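Local atomic coordinates of peroxiredoxin (Mycobacterium tuberculosis, PDB entry 5EPF), a protein that reduces hydrogen peroxide and organic hydroperoxides to water and alcohols as a thiol-specific peroxidase, protecting the cell against oxidative stress. Residues P27-L30 against S31-L34; M145-H148 against A149-L153; R82-A85 against K86-E89. All coordinates share one frame; numbering follows the deposited sequence.

Contact 1: P27-L30 against S31-L34; sequences PRRL and SVLL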
loop_
_atom_site.group_PDB
_atom_site.type_symbol
_atom_site.label_atom_id
_atom_site.label_comp_id
_atom_site.label_asym_id
_atom_site.label_seq_id
_atom_site.Cartn_x
_atom_site.Cartn_y
_atom_site.Cartn_z
ATOM N N PRO A 27 -11.407 0.462 11.490
ATOM C CA PRO A 27 -11.065 1.643 10.688
ATOM C C PRO A 27 -9.652 2.120 10.985
ATOM O O PRO A 27 -9.242 2.235 12.148
ATOM C CB PRO A 27 -12.101 2.681 11.133
ATOM C CG PRO A 27 -13.266 1.860 11.554
ATOM C CD PRO A 27 -12.658 0.664 12.239
ATOM N N ARG A 28 -8.906 2.401 9.923
ATOM C CA ARG A 28 -7.568 2.956 10.008
ATOM C C ARG A 28 -7.528 4.236 9.184
ATOM O O ARG A 28 -8.166 4.332 8.128
ATOM C CB ARG A 28 -6.546 1.980 9.442
ATOM C CG ARG A 28 -6.616 0.567 10.045
ATOM C CD ARG A 28 -6.402 0.564 11.553
ATOM N NE ARG A 28 -5.029 0.866 11.959
ATOM C CZ ARG A 28 -4.041 -0.020 12.030
ATOM N NH1 ARG A 28 -4.254 -1.291 11.703
ATOM N NH2 ARG A 28 -2.835 0.368 12.426
ATOM N N ARG A 29 -6.758 5.209 9.642
ATOM C CA ARG A 29 -6.722 6.529 9.026
ATOM C C ARG A 29 -5.292 6.837 8.608
ATOM O O ARG A 29 -4.360 6.652 9.401
ATOM C CB ARG A 29 -7.220 7.575 10.024
ATOM C CG ARG A 29 -7.366 8.980 9.457
ATOM C CD ARG A 29 -7.930 9.974 10.496
ATOM N NE ARG A 29 -9.050 9.388 11.235
ATOM C CZ ARG A 29 -9.185 9.380 12.561
ATOM N NH1 ARG A 29 -8.293 9.978 13.347
ATOM N NH2 ARG A 29 -10.241 8.796 13.103
ATOM N N LEU A 30 -5.113 7.315 7.368
ATOM C CA LEU A 30 -3.760 7.589 6.877
ATOM C C LEU A 30 -2.972 8.477 7.833
ATOM O O LEU A 30 -1.813 8.188 8.141
ATOM C CB LEU A 30 -3.807 8.194 5.472
ATOM C CG LEU A 30 -2.419 8.527 4.901
ATOM C CD1 LEU A 30 -1.559 7.281 4.683
ATOM C CD2 LEU A 30 -2.528 9.340 3.625
ATOM N N SER A 31 -3.583 9.562 8.311
ATOM C CA SER A 31 -2.860 10.486 9.188
ATOM C C SER A 31 -2.425 9.823 10.501
ATOM O O SER A 31 -1.383 10.186 11.066
ATOM C CB SER A 31 -3.718 11.720 9.443
ATOM O OG SER A 31 -4.955 11.345 10.029
ATOM N N VAL A 32 -3.182 8.842 10.989
ATOM C CA VAL A 32 -2.765 8.106 12.178
ATOM C C VAL A 32 -1.722 7.054 11.817
ATOM O O VAL A 32 -0.762 6.833 12.574
ATOM C CB VAL A 32 -3.974 7.509 12.925
ATOM C CG1 VAL A 32 -3.507 6.730 14.139
ATOM C CG2 VAL A 32 -4.964 8.603 13.308
ATOM N N LEU A 33 -1.869 6.396 10.652
ATOM C CA LEU A 33 -0.832 5.470 10.199
ATOM C C LEU A 33 0.517 6.169 10.028
ATOM O O LEU A 33 1.564 5.540 10.190
ATOM C CB LEU A 33 -1.272 4.810 8.888
ATOM C CG LEU A 33 -2.476 3.870 8.980
ATOM C CD1 LEU A 33 -3.064 3.598 7.610
ATOM C CD2 LEU A 33 -2.103 2.578 9.694
ATOM N N LEU A 34 0.510 7.458 9.696
ATOM C CA LEU A 34 1.708 8.265 9.520
ATOM C C LEU A 34 2.302 8.758 10.835
ATOM O O LEU A 34 3.302 9.477 10.798
ATOM C CB LEU A 34 1.365 9.470 8.643
ATOM C CG LEU A 34 1.193 9.125 7.152
ATOM C CD1 LEU A 34 0.559 10.319 6.440
ATOM C CD2 LEU A 34 2.519 8.755 6.488
HETATM O O HOH W 1 -5.806 12.222 12.369
#
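The carbonyl of Arg29 carries the turn: Leu33 N donates to Arg29 O over 2.8 Å (N-H...O 167°). Val32 N is also 3.0 Å from Arg29 O, but its 123° angle makes that bond weak. One residue on, Leu34 N reaches Leu30 O at 2.9 Å, so both acceptors at the start of the turn are satisfied by backbone donors. Leu34 CG, anti to its own carbonyl carbon (chi1 -75°), is brought beside Leu30 O, and CD1 meets Leu30 CG at 3.8 Å. The polar side chains find their main partners outside the turn. Ser31 OG bonds to Asp17 and accepts from a water at 2.6 Å, which Arg29 NH1 approaches only weakly. Arg29 NE forms a salt bridge with Glu19. Arg28 NH1 forms one with Asp22, while Arg28 NH2 comes within 3.6 Å of Leu33 CD2, the two side chains crossing at about a right angle. Arg28 pairs through its backbone with Leu20 of strand 19-21, and Leu30 with Phe18 just before that strand. This is a strand-to-helix junction, with Arg29 as N-cap residue, where a two-stranded antiparallel hairpin runs directly into a short helical turn.

Contact 2: M145-H148 against A149-L153; sequences MDAH and ADKAL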
loop_
_atom_site.group_PDB
_atom_site.type_symbol
_atom_site.label_atom_id
_atom_site.label_comp_id
_atom_site.label_asym_id
_atom_site.label_seq_id
_atom_site.Cartn_x
_atom_site.Cartn_y
_atom_site.Cartn_z
ATOM N N MET A 145 7.964 -7.284 -9.135
ATOM C CA MET A 145 7.252 -7.387 -7.863
ATOM C C MET A 145 8.119 -6.943 -6.690
ATOM O O MET A 145 7.628 -6.286 -5.762
ATOM C CB MET A 145 6.759 -8.821 -7.647
ATOM C CG MET A 145 5.756 -9.318 -8.690
ATOM S SD MET A 145 4.285 -8.282 -8.906
ATOM C CE MET A 145 4.755 -7.240 -10.288
ATOM N N ASP A 146 9.411 -7.290 -6.708
ATOM C CA ASP A 146 10.298 -6.921 -5.605
ATOM C C ASP A 146 10.616 -5.435 -5.621
ATOM O O ASP A 146 10.898 -4.853 -4.564
ATOM C CB ASP A 146 11.622 -7.697 -5.640
ATOM C CG ASP A 146 11.484 -9.154 -5.224
ATOM O OD1 ASP A 146 10.437 -9.564 -4.706
ATOM O OD2 ASP A 146 12.471 -9.899 -5.423
ATOM N N ALA A 147 10.569 -4.806 -6.804
ATOM C CA ALA A 147 10.976 -3.408 -6.938
ATOM C C ALA A 147 10.095 -2.481 -6.112
ATOM O O ALA A 147 10.535 -1.402 -5.709
ATOM C CB ALA A 147 10.949 -2.982 -8.407
ATOM N N HIS A 148 8.846 -2.859 -5.856
ATOM C CA HIS A 148 7.983 -2.011 -5.039
ATOM C C HIS A 148 8.587 -1.770 -3.661
ATOM O O HIS A 148 8.801 -0.619 -3.263
ATOM C CB HIS A 148 6.580 -2.605 -4.984
ATOM C CG HIS A 148 5.868 -2.485 -6.282
ATOM N ND1 HIS A 148 5.083 -1.393 -6.603
ATOM C CD2 HIS A 148 5.883 -3.281 -7.379
ATOM C CE1 HIS A 148 4.614 -1.546 -7.829
ATOM N NE2 HIS A 148 5.096 -2.676 -8.325
ATOM N N ALA A 149 8.942 -2.834 -2.948
ATOM C CA ALA A 149 9.563 -2.639 -1.645
ATOM C C ALA A 149 11.002 -2.150 -1.784
ATOM O O ALA A 149 11.446 -1.308 -0.998
ATOM C CB ALA A 149 9.489 -3.902 -0.799
ATOM N N ASP A 150 11.740 -2.636 -2.793
ATOM C CA ASP A 150 13.154 -2.276 -2.894
ATOM C C ASP A 150 13.324 -0.787 -3.186
ATOM O O ASP A 150 14.155 -0.112 -2.566
ATOM C CB ASP A 150 13.843 -3.094 -3.994
ATOM C CG ASP A 150 13.940 -4.585 -3.662
ATOM O OD1 ASP A 150 13.824 -4.968 -2.480
ATOM O OD2 ASP A 150 14.121 -5.385 -4.608
ATOM N N LYS A 151 12.563 -0.259 -4.147
ATOM C CA LYS A 151 12.681 1.162 -4.470
ATOM C C LYS A 151 12.169 2.024 -3.333
ATOM O O LYS A 151 12.756 3.065 -3.031
ATOM C CB LYS A 151 11.948 1.499 -5.772
ATOM C CG LYS A 151 12.632 0.957 -6.990
ATOM C CD LYS A 151 11.746 0.996 -8.217
ATOM C CE LYS A 151 11.328 2.405 -8.635
ATOM N NZ LYS A 151 12.474 3.208 -9.116
ATOM N N ALA A 152 11.090 1.598 -2.673
ATOM C CA ALA A 152 10.583 2.349 -1.534
ATOM C C ALA A 152 11.625 2.421 -0.430
ATOM O O ALA A 152 11.892 3.498 0.123
ATOM C CB ALA A 152 9.302 1.711 -1.018
ATOM N N LEU A 153 12.253 1.286 -0.116
ATOM C CA LEU A 153 13.280 1.266 0.916
ATOM C C LEU A 153 14.470 2.133 0.521
ATOM O O LEU A 153 15.003 2.878 1.356
ATOM C CB LEU A 153 13.691 -0.181 1.208
ATOM C CG LEU A 153 14.737 -0.416 2.288
ATOM C CD1 LEU A 153 14.245 0.113 3.634
ATOM C CD2 LEU A 153 15.124 -1.894 2.378
HETATM O O HOH W 2 7.938 -5.708 -3.106
#
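Asp150 lays its carboxylate back over the carbonyl of Asp146, one turn earlier in the helix. With CG anti to its own carbonyl carbon (chi1 -67°), the group is carried toward the N-terminal end, and Asp150 CG lies 3.2 Å from Asp146 O while Asp150 OD2 comes to 3.6 Å from Asp146 CB. The Asp146 carboxylate leads away from this neighbour: the two OD2 atoms of Asp146 and Asp150 stay 4.9 Å apart, a spacing that probably moderates the repulsion of like charges. Asp150 OD1 is taken up by His58 NE2 of helix 50-61. In the backbone, Asp150 N donates to Asp146 O at 3.0 Å and Lys151 N to Ala147 O at 2.8 Å. Lys151 sends its aliphatic chain past the Ala147 carbonyl, so that Lys151 CD reaches Ala147 CB at 4.1 Å before bends at chi3 and chi4 turn the chain away. The His148 ring has Met145 O at its edge and in its plane; His148 ND1 is hydrogen-bonded to Thr126 OG1. A water lies 2.7 Å from Met145 O, probably donating to it, and accepts from Ala149 N. The successive i to i+4 bonds are those of an alpha-helix, here the C-terminal helix 145-158 packed on helix 50-61 in the thioredoxin-like fold.

Contact 3: R82-A85 against K86-E89; sequences RKQA and KFAE. With EDO (1,2-ethanediol), chain D.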
loop_
_atom_site.group_PDB
_atom_site.type_symbol
_atom_site.label_atom_id
_atom_site.label_comp_id
_atom_site.label_asym_id
_atom_site.label_seq_id
_atom_site.Cartn_x
_atom_site.Cartn_y
_atom_site.Cartn_z
ATOM N N ARG A 82 -12.709 -9.904 4.501
ATOM C CA ARG A 82 -12.540 -11.323 4.804
ATOM C C ARG A 82 -11.448 -11.966 3.954
ATOM O O ARG A 82 -10.768 -12.890 4.421
ATOM C CB ARG A 82 -13.869 -12.078 4.684
ATOM C CG ARG A 82 -14.387 -12.275 3.266
ATOM C CD ARG A 82 -15.816 -12.846 3.282
ATOM N NE ARG A 82 -16.744 -11.877 3.856
ATOM C CZ ARG A 82 -18.065 -12.009 3.884
ATOM N NH1 ARG A 82 -18.645 -13.088 3.371
ATOM N NH2 ARG A 82 -18.802 -11.050 4.438
ATOM N N LYS A 83 -11.248 -11.489 2.719
ATOM C CA LYS A 83 -10.172 -12.039 1.903
ATOM C C LYS A 83 -8.821 -11.477 2.319
ATOM O O LYS A 83 -7.829 -12.212 2.365
ATOM C CB LYS A 83 -10.427 -11.796 0.418
ATOM C CG LYS A 83 -9.407 -12.538 -0.455
ATOM C CD LYS A 83 -9.800 -12.599 -1.921
ATOM C CE LYS A 83 -8.786 -13.470 -2.666
ATOM N NZ LYS A 83 -9.206 -13.801 -4.037
ATOM N N GLN A 84 -8.767 -10.179 2.627
ATOM C CA GLN A 84 -7.541 -9.608 3.178
ATOM C C GLN A 84 -7.140 -10.334 4.454
ATOM O O GLN A 84 -5.956 -10.613 4.669
ATOM C CB GLN A 84 -7.713 -8.111 3.469
ATOM C CG GLN A 84 -8.172 -7.212 2.309
ATOM C CD GLN A 84 -7.128 -7.010 1.225
ATOM O OE1 GLN A 84 -6.509 -7.958 0.742
ATOM N NE2 GLN A 84 -6.944 -5.761 0.822
ATOM N N ALA A 85 -8.121 -10.664 5.307
ATOM C CA ALA A 85 -7.828 -11.371 6.549
ATOM C C ALA A 85 -7.162 -12.714 6.276
ATOM O O ALA A 85 -6.172 -13.071 6.921
ATOM C CB ALA A 85 -9.103 -11.561 7.374
ATOM N N LYS A 86 -7.699 -13.482 5.322
ATOM C CA LYS A 86 -7.101 -14.785 5.016
ATOM C C LYS A 86 -5.706 -14.639 4.415
ATOM O O LYS A 86 -4.798 -15.408 4.752
ATOM C CB LYS A 86 -8.009 -15.613 4.106
ATOM C CG LYS A 86 -7.535 -17.075 3.951
ATOM C CD LYS A 86 -7.307 -17.810 5.293
ATOM C CE LYS A 86 -8.574 -17.965 6.084
ATOM N NZ LYS A 86 -8.350 -18.829 7.275
ATOM N N PHE A 87 -5.521 -13.672 3.517
ATOM C CA PHE A 87 -4.214 -13.435 2.907
ATOM C C PHE A 87 -3.178 -13.142 3.987
ATOM O O PHE A 87 -2.093 -13.741 4.014
ATOM C CB PHE A 87 -4.384 -12.235 1.970
ATOM C CG PHE A 87 -3.209 -11.908 1.067
ATOM C CD1 PHE A 87 -2.259 -12.850 0.670
ATOM C CD2 PHE A 87 -3.120 -10.613 0.555
ATOM C CE1 PHE A 87 -1.232 -12.491 -0.211
ATOM C CE2 PHE A 87 -2.096 -10.250 -0.309
ATOM C CZ PHE A 87 -1.155 -11.197 -0.702
ATOM N N ALA A 88 -3.511 -12.232 4.911
ATOM C CA ALA A 88 -2.563 -11.854 5.967
ATOM C C ALA A 88 -2.310 -13.007 6.943
ATOM O O ALA A 88 -1.202 -13.146 7.475
ATOM C CB ALA A 88 -3.066 -10.619 6.721
ATOM N N GLU A 89 -3.333 -13.818 7.220
ATOM C CA GLU A 89 -3.163 -14.952 8.129
ATOM C C GLU A 89 -2.283 -16.027 7.504
ATOM O O GLU A 89 -1.350 -16.529 8.140
ATOM C CB GLU A 89 -4.533 -15.538 8.482
ATOM C CG GLU A 89 -4.497 -16.649 9.517
ATOM C CD GLU A 89 -5.832 -17.343 9.646
ATOM O OE1 GLU A 89 -6.725 -17.120 8.796
ATOM O OE2 GLU A 89 -5.985 -18.143 10.588
HETATM C C1 EDO D . -16.347 -8.163 4.919
HETATM O O1 EDO D . -15.513 -9.056 4.180
HETATM C C2 EDO D . -16.710 -8.787 6.258
HETATM O O2 EDO D . -15.513 -9.092 6.971
#
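Four consecutive i to i+4 bonds define regular alpha-helix here, from Lys86 N to Arg82 O at 3.3 Å, the longest, to Glu89 N on Ala85 O at 3.0 Å. Along the buried side, Gln84 OE1 lies at the edge of the Phe87 ring, near its plane, 4.3 Å from Phe87 CD2, a loose approach. Both ends of that amide are engaged, OE1 by Tyr44 OH and NE2 by Leu98 O, which would fix its rotation. The side chain of Phe87 is about 5 Å from that of Cys52, the active-site cysteine. On the outer side Lys86 and Glu89 form an i to i+3 salt bridge; Lys86 NZ meets Glu89 OE1 at 2.8 Å, on the syn side but 34° out of the carboxylate plane. Bends at chi2 and chi3 curl the lysine chain toward Glu89, whose own chain is extended beyond CG. Nearer the N-terminal end, Arg82 N donates at 2.9 Å to O1 of an ethanediol, probably from the crystallisation liquor. The helix crosses over between parallel strands 72-77 and 97-99 in a beta-alpha-beta unit; Phe87 stacks edge-to-face with Phe93 and reaches Thr53 and Ala56 of helix 50-61, while Gln84, Phe87 and Ala88 rest on Leu97 of strand 97-99.

Along the chain the order is contact 1, contact 3, contact 2, each closing before the next opens. They are well separated: centres lie about 22 Å apart for contacts 1 and 2, about 20 Å for contacts 1 and 3, and about 22 Å for contacts 2 and 3, and no pair touches. Contacts 1 and 2 fall on opposite sides of the chain's centre. The five-stranded mixed sheet relates them: contact 1 packs leucines on strand 39-43, contact 3 touches edge strand 97-99, and contact 2 the other edge strand, 135-139. Contacts 2 and 3 both also touch helix 50-61, which carries Cys52, so two separate helices border the element bearing the peroxidatic cysteine.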